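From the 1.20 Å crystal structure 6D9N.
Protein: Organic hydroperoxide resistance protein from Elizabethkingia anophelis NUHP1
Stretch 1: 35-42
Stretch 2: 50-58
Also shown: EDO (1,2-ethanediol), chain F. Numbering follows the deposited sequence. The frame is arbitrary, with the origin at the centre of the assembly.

Stretch 1 35-42: EFEVRYPK
Stretch 2 50-58: DYANPEMLF

An extended segment lies against the loop leading into a helix, joined by one direct backbone hydrogen bond, two bridging waters and a small apolar cluster, with 437 Å² buried in all. The first stretch begins as strand at Glu35, with Phe36 at phi/psi -168/172 and Val38 at -126/146; Tyr51 to Asn53 are also extended (Ala52 -69/170), and the helix starts at Pro54. Register is set by Val38 opposite Ala52, CA to CA 4.8 Å. Arg39 N donates to Ala52 O at 3.0 Å and 162°, while Val38 CA approaches that same oxygen at 3.2 Å. Where Glu37 O and Ala52 N stand 3.8 Å apart, water 1 fills in, donating to Glu37 O (2.7 Å) and accepting from Ala52 N (2.9 Å). Water 2 lies 2.7 Å from Arg39 O and accepts from Asn53 ND2 at 3.0 Å.

Phe36 (chi1 p, chi2 70°) points toward stretch 2; its CZ meets Leu57 (m, t) CD2 edge-on at 3.4 Å and its CE1 lies 3.9 Å from Ala52 CB, a methyl that Val38 CG1 also approaches at 4.2 Å. These contacts are purely apolar. Aliphatic Arg39 CG (m, m, t) packs against Tyr51 (m) CD1 at 3.6 Å, while Arg39 NH1 reaches the Glu37 carboxylate in a salt bridge, 2.9 Å to OE1. Asn53 (p) caps the helix: its OD1 accepts from Met56 N at 2.8 Å, an amide in the first turn, where no preceding helical carbonyl is available.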

ATOM      1  N   GLU B  35      -8.484  11.476   3.117  1.00 12.33           N
ATOM      2  CA  GLU B  35      -8.597  11.684   4.561  1.00 12.77           C
ATOM      3  C   GLU B  35      -9.773  10.871   5.066  1.00 12.71           C
ATOM      4  O   GLU B  35     -10.906  11.096   4.615  1.00 14.22           O
ATOM      5  CB  GLU B  35      -8.781  13.156   4.883  1.00 14.29           C
ATOM      6  CG  GLU B  35      -8.756  13.351   6.403  1.00 15.51           C
ATOM      7  CD  GLU B  35      -8.517  14.764   6.891  1.00 18.30           C
ATOM      8  OE1 GLU B  35      -8.184  14.937   8.085  1.00 19.38           O
ATOM      9  OE2 GLU B  35      -8.692  15.725   6.117  1.00 20.72           O
ATOM     10  N   PHE B  36      -9.536   9.974   6.015  1.00 11.93           N
ATOM     11  CA  PHE B  36     -10.636   9.151   6.497  1.00 12.14           C
ATOM     12  C   PHE B  36     -10.233   8.424   7.763  1.00 10.59           C
ATOM     13  O   PHE B  36      -9.061   8.420   8.182  1.00 10.51           O
ATOM     14  CB  PHE B  36     -11.167   8.176   5.421  1.00 14.98           C
ATOM     15  CG  PHE B  36     -10.095   7.398   4.706  1.00 17.06           C
ATOM     16  CD1 PHE B  36      -9.373   6.406   5.353  1.00 17.07           C
ATOM     17  CD2 PHE B  36      -9.883   7.620   3.363  1.00 19.13           C
ATOM     18  CE1 PHE B  36      -8.414   5.680   4.685  1.00 19.01           C
ATOM     19  CE2 PHE B  36      -8.941   6.903   2.687  1.00 20.72           C
ATOM     20  CZ  PHE B  36      -8.206   5.935   3.350  1.00 20.65           C
ATOM     21  N   GLU B  37     -11.224   7.788   8.359  1.00 10.47           N
ATOM     22  CA  GLU B  37     -11.030   6.978   9.551  1.00 10.20           C
ATOM     23  C   GLU B  37     -10.548   5.592   9.161  1.00  9.79           C
ATOM     24  O   GLU B  37     -10.918   5.049   8.114  1.00 10.75           O
ATOM     25  CB  GLU B  37     -12.363   6.830  10.295  1.00 11.85           C
ATOM     26  CG  GLU B  37     -12.903   8.135  10.851  1.00 13.32           C
ATOM     27  CD  GLU B  37     -11.911   8.857  11.745  1.00 13.00           C
ATOM     28  OE1 GLU B  37     -11.600   8.363  12.864  1.00 13.14           O
ATOM     29  OE2 GLU B  37     -11.440   9.925  11.321  1.00 14.91           O
ATOM     30  N   VAL B  38      -9.725   4.999  10.026  1.00  9.01           N
ATOM     31  CA  VAL B  38      -9.387   3.578   9.921  1.00  9.84           C
ATOM     32  C   VAL B  38      -9.703   2.915  11.258  1.00  9.20           C
ATOM     33  O   VAL B  38      -9.574   3.513  12.339  1.00  9.76           O
ATOM     34  CB  VAL B  38      -7.913   3.342   9.514  1.00 11.20           C
ATOM     35  CG1 VAL B  38      -7.680   3.738   8.062  1.00 11.87           C
ATOM     36  CG2 VAL B  38      -6.954   4.020  10.464  1.00 12.10           C
ATOM     37  N   ARG B  39     -10.137   1.664  11.184  1.00 10.13           N
ATOM     38  CA  ARG B  39     -10.519   0.907  12.383  1.00  9.96           C
ATOM     39  C   ARG B  39     -10.156  -0.555  12.149  1.00 10.26           C
ATOM     40  O   ARG B  39     -10.077  -1.017  11.001  1.00 10.56           O
ATOM     41  CB  ARG B  39     -12.022   0.965  12.634  1.00 10.53           C
ATOM     42  CG  ARG B  39     -12.608   2.344  12.944  1.00 10.85           C
ATOM     43  CD  ARG B  39     -12.129   2.887  14.318  1.00 10.92           C
ATOM     44  NE  ARG B  39     -12.774   4.157  14.626  1.00 10.79           N
ATOM     45  CZ  ARG B  39     -12.368   5.357  14.230  1.00 10.73           C
ATOM     46  NH1 ARG B  39     -11.258   5.508  13.486  1.00 10.81           N
ATOM     47  NH2 ARG B  39     -13.068   6.434  14.583  1.00 11.41           N
ATOM     48  N   TYR B  40      -9.962  -1.299  13.218  1.00 10.68           N
ATOM     49  CA  TYR B  40      -9.827  -2.743  13.067  1.00 12.03           C
ATOM     50  C   TYR B  40     -11.141  -3.335  12.574  1.00 11.63           C
ATOM     51  O   TYR B  40     -12.209  -2.982  13.092  1.00 12.72           O
ATOM     52  CB  TYR B  40      -9.397  -3.395  14.398  1.00 13.06           C
ATOM     53  CG  TYR B  40      -7.961  -3.019  14.816  1.00 14.65           C
ATOM     54  CD1 TYR B  40      -6.874  -3.320  13.995  1.00 15.64           C
ATOM     55  CD2 TYR B  40      -7.696  -2.330  15.985  1.00 16.26           C
ATOM     56  CE1 TYR B  40      -5.556  -2.964  14.357  1.00 17.05           C
ATOM     57  CE2 TYR B  40      -6.405  -1.978  16.365  1.00 17.61           C
ATOM     58  CZ  TYR B  40      -5.342  -2.290  15.536  1.00 18.11           C
ATOM     59  OH  TYR B  40      -4.055  -1.928  15.899  1.00 19.69           O
ATOM     60  N   PRO B  41     -11.104  -4.213  11.572  1.00 11.24           N
ATOM     61  CA  PRO B  41     -12.328  -4.830  11.071  1.00 12.08           C
ATOM     62  C   PRO B  41     -12.802  -5.897  12.049  1.00 12.62           C
ATOM     63  O   PRO B  41     -12.069  -6.333  12.931  1.00 12.31           O
ATOM     64  CB  PRO B  41     -11.876  -5.455   9.749  1.00 11.98           C
ATOM     65  CG  PRO B  41     -10.455  -5.826  10.011  1.00 11.71           C
ATOM     66  CD  PRO B  41      -9.918  -4.657  10.803  1.00 11.49           C
ATOM     67  N   LYS B  42     -14.050  -6.324  11.865  1.00 13.82           N
ATOM     68  CA  LYS B  42     -14.648  -7.294  12.772  1.00 15.95           C
ATOM     69  C   LYS B  42     -13.815  -8.567  12.845  1.00 14.57           C
ATOM     70  O   LYS B  42     -13.609  -9.126  13.936  1.00 15.47           O
ATOM     71  CB  LYS B  42     -16.071  -7.578  12.307  1.00 19.04           C
ATOM     72  CG  LYS B  42     -16.936  -8.337  13.263  1.00 23.35           C
ATOM     73  CD  LYS B  42     -18.408  -7.947  13.067  1.00 28.12           C
ATOM     74  CE  LYS B  42     -18.842  -8.105  11.619  1.00 31.38           C
ATOM     75  NZ  LYS B  42     -19.773  -9.274  11.396  1.00 33.44           N
ATOM     76  N   ASP B  50     -17.436  -1.106   9.065  1.00 11.65           N
ATOM     77  CA  ASP B  50     -17.863   0.131   8.427  1.00 12.11           C
ATOM     78  C   ASP B  50     -16.721   1.006   7.931  1.00 11.39           C
ATOM     79  O   ASP B  50     -16.990   1.962   7.188  1.00 12.12           O
ATOM     80  CB  ASP B  50     -18.696   0.974   9.393  1.00 13.70           C
ATOM     81  CG  ASP B  50     -20.027   0.339   9.751  1.00 15.56           C
ATOM     82  OD1 ASP B  50     -20.517  -0.554   9.046  1.00 17.06           O
ATOM     83  OD2 ASP B  50     -20.603   0.775  10.755  1.00 16.47           O
ATOM     84  N   TYR B  51     -15.474   0.725   8.316  1.00 10.56           N
ATOM     85  CA  TYR B  51     -14.376   1.656   8.051  1.00 10.00           C
ATOM     86  C   TYR B  51     -13.222   0.981   7.312  1.00  9.66           C
ATOM     87  O   TYR B  51     -13.069  -0.252   7.299  1.00 10.49           O
ATOM     88  CB  TYR B  51     -13.894   2.358   9.344  1.00 10.33           C
ATOM     89  CG  TYR B  51     -15.061   3.038  10.015  1.00 10.63           C
ATOM     90  CD1 TYR B  51     -15.709   2.441  11.087  1.00 10.67           C
ATOM     91  CD2 TYR B  51     -15.567   4.239   9.542  1.00 11.37           C
ATOM     92  CE1 TYR B  51     -16.841   3.025  11.674  1.00 10.97           C
ATOM     93  CE2 TYR B  51     -16.691   4.812  10.107  1.00 11.42           C
ATOM     94  CZ  TYR B  51     -17.318   4.208  11.177  1.00 11.75           C
ATOM     95  OH  TYR B  51     -18.461   4.777  11.689  1.00 12.84           O
ATOM     96  N   ALA B  52     -12.381   1.835   6.722  1.00  9.70           N
ATOM     97  CA  ALA B  52     -11.182   1.368   6.043  1.00  9.74           C
ATOM     98  C   ALA B  52     -10.161   0.820   7.046  1.00  9.32           C
ATOM     99  O   ALA B  52     -10.314   0.939   8.267  1.00  9.85           O
ATOM    100  CB  ALA B  52     -10.578   2.525   5.238  1.00 10.69           C
ATOM    101  N   ASN B  53      -9.120   0.177   6.518  1.00  8.82           N
ATOM    102  CA  ASN B  53      -8.019  -0.354   7.317  1.00  8.67           C
ATOM    103  C   ASN B  53      -6.815  -0.477   6.398  1.00  8.32           C
ATOM    104  O   ASN B  53      -6.949  -0.302   5.168  1.00  7.87           O
ATOM    105  CB  ASN B  53      -8.414  -1.692   7.992  1.00  8.73           C
ATOM    106  CG  ASN B  53      -8.929  -2.720   6.985  1.00  8.96           C
ATOM    107  OD1 ASN B  53      -8.255  -3.012   5.999  1.00 10.09           O
ATOM    108  ND2 ASN B  53     -10.139  -3.256   7.194  1.00  9.66           N
ATOM    109  N   PRO B  54      -5.620  -0.693   6.942  1.00  8.29           N
ATOM    110  CA  PRO B  54      -4.439  -0.713   6.064  1.00  8.73           C
ATOM    111  C   PRO B  54      -4.421  -1.859   5.071  1.00  7.72           C
ATOM    112  O   PRO B  54      -3.812  -1.734   3.997  1.00  7.99           O
ATOM    113  CB  PRO B  54      -3.264  -0.703   7.033  1.00  9.86           C
ATOM    114  CG  PRO B  54      -3.885  -0.204   8.364  1.00 10.61           C
ATOM    115  CD  PRO B  54      -5.252  -0.749   8.379  1.00  9.43           C
ATOM    116  N   GLU B  55      -5.051  -2.986   5.408  1.00  8.35           N
ATOM    117  CA  GLU B  55      -5.141  -4.098   4.456  1.00  8.63           C
ATOM    118  C   GLU B  55      -5.948  -3.689   3.236  1.00  7.95           C
ATOM    119  O   GLU B  55      -5.576  -3.995   2.094  1.00  8.21           O
ATOM    120  CB  GLU B  55      -5.810  -5.296   5.140  1.00  9.79           C
ATOM    121  CG  GLU B  55      -5.088  -5.881   6.350  1.00 11.05           C
ATOM    122  CD  GLU B  55      -5.472  -5.224   7.698  1.00 12.31           C
ATOM    123  OE1 GLU B  55      -5.894  -4.075   7.752  1.00 12.06           O
ATOM    124  OE2 GLU B  55      -5.214  -5.863   8.739  1.00 15.00           O
ATOM    125  N   MET B  56      -7.054  -2.971   3.456  1.00  7.88           N
ATOM    126  CA  MET B  56      -7.908  -2.476   2.385  1.00  8.20           C
ATOM    127  C   MET B  56      -7.185  -1.426   1.553  1.00  7.80           C
ATOM    128  O   MET B  56      -7.331  -1.384   0.318  1.00  8.17           O
ATOM    129  CB  MET B  56      -9.182  -1.902   3.015  1.00  8.87           C
ATOM    130  CG  MET B  56     -10.221  -1.486   1.963  1.00  9.83           C
ATOM    131  SD  MET B  56     -11.630  -0.626   2.695  1.00 10.55           S
ATOM    132  CE  MET B  56     -12.307  -1.904   3.787  1.00 12.49           C
ATOM    133  N   LEU B  57      -6.396  -0.572   2.199  1.00  7.66           N
ATOM    134  CA  LEU B  57      -5.595   0.399   1.457  1.00  7.47           C
ATOM    135  C   LEU B  57      -4.561  -0.304   0.588  1.00  7.03           C
ATOM    136  O   LEU B  57      -4.260   0.159  -0.521  1.00  7.67           O
ATOM    137  CB  LEU B  57      -4.932   1.385   2.428  1.00  7.99           C
ATOM    138  CG  LEU B  57      -5.885   2.397   3.051  1.00 10.87           C
ATOM    139  CD1 LEU B  57      -5.249   3.047   4.296  1.00 11.73           C
ATOM    140  CD2 LEU B  57      -6.312   3.439   2.047  1.00 13.93           C
ATOM    141  N   PHE B  58      -3.999  -1.410   1.073  1.00  7.36           N
ATOM    142  CA  PHE B  58      -3.055  -2.167   0.264  1.00  7.83           C
ATOM    143  C   PHE B  58      -3.721  -2.806  -0.945  1.00  7.64           C
ATOM    144  O   PHE B  58      -3.161  -2.782  -2.055  1.00  7.68           O
ATOM    145  CB  PHE B  58      -2.351  -3.234   1.121  1.00  7.82           C
ATOM    146  CG  PHE B  58      -1.083  -3.753   0.473  1.00  8.68           C
ATOM    147  CD1 PHE B  58       0.049  -2.949   0.371  1.00 11.27           C
ATOM    148  CD2 PHE B  58      -1.009  -5.038  -0.017  1.00 10.49           C
ATOM    149  CE1 PHE B  58       1.219  -3.400  -0.254  1.00 13.10           C
ATOM    150  CE2 PHE B  58       0.176  -5.491  -0.625  1.00 11.68           C
ATOM    151  CZ  PHE B  58       1.272  -4.678  -0.707  1.00 12.14           C
TER
HETATM  152  C1  EDO F 202     -11.364  11.908   0.726  1.00 29.21           C
HETATM  153  O1  EDO F 202     -10.647  10.835   1.322  1.00 27.07           O
HETATM  154  C2  EDO F 202     -11.214  13.153   1.586  1.00 30.01           C
HETATM  155  O2  EDO F 202     -11.947  12.999   2.818  1.00 30.50           O
HETATM  156  O   HOH W   1     -13.124   4.595   6.588  1.00 13.14           O
HETATM  157  O   HOH W   2     -11.903  -1.905   9.177  1.00 10.34           O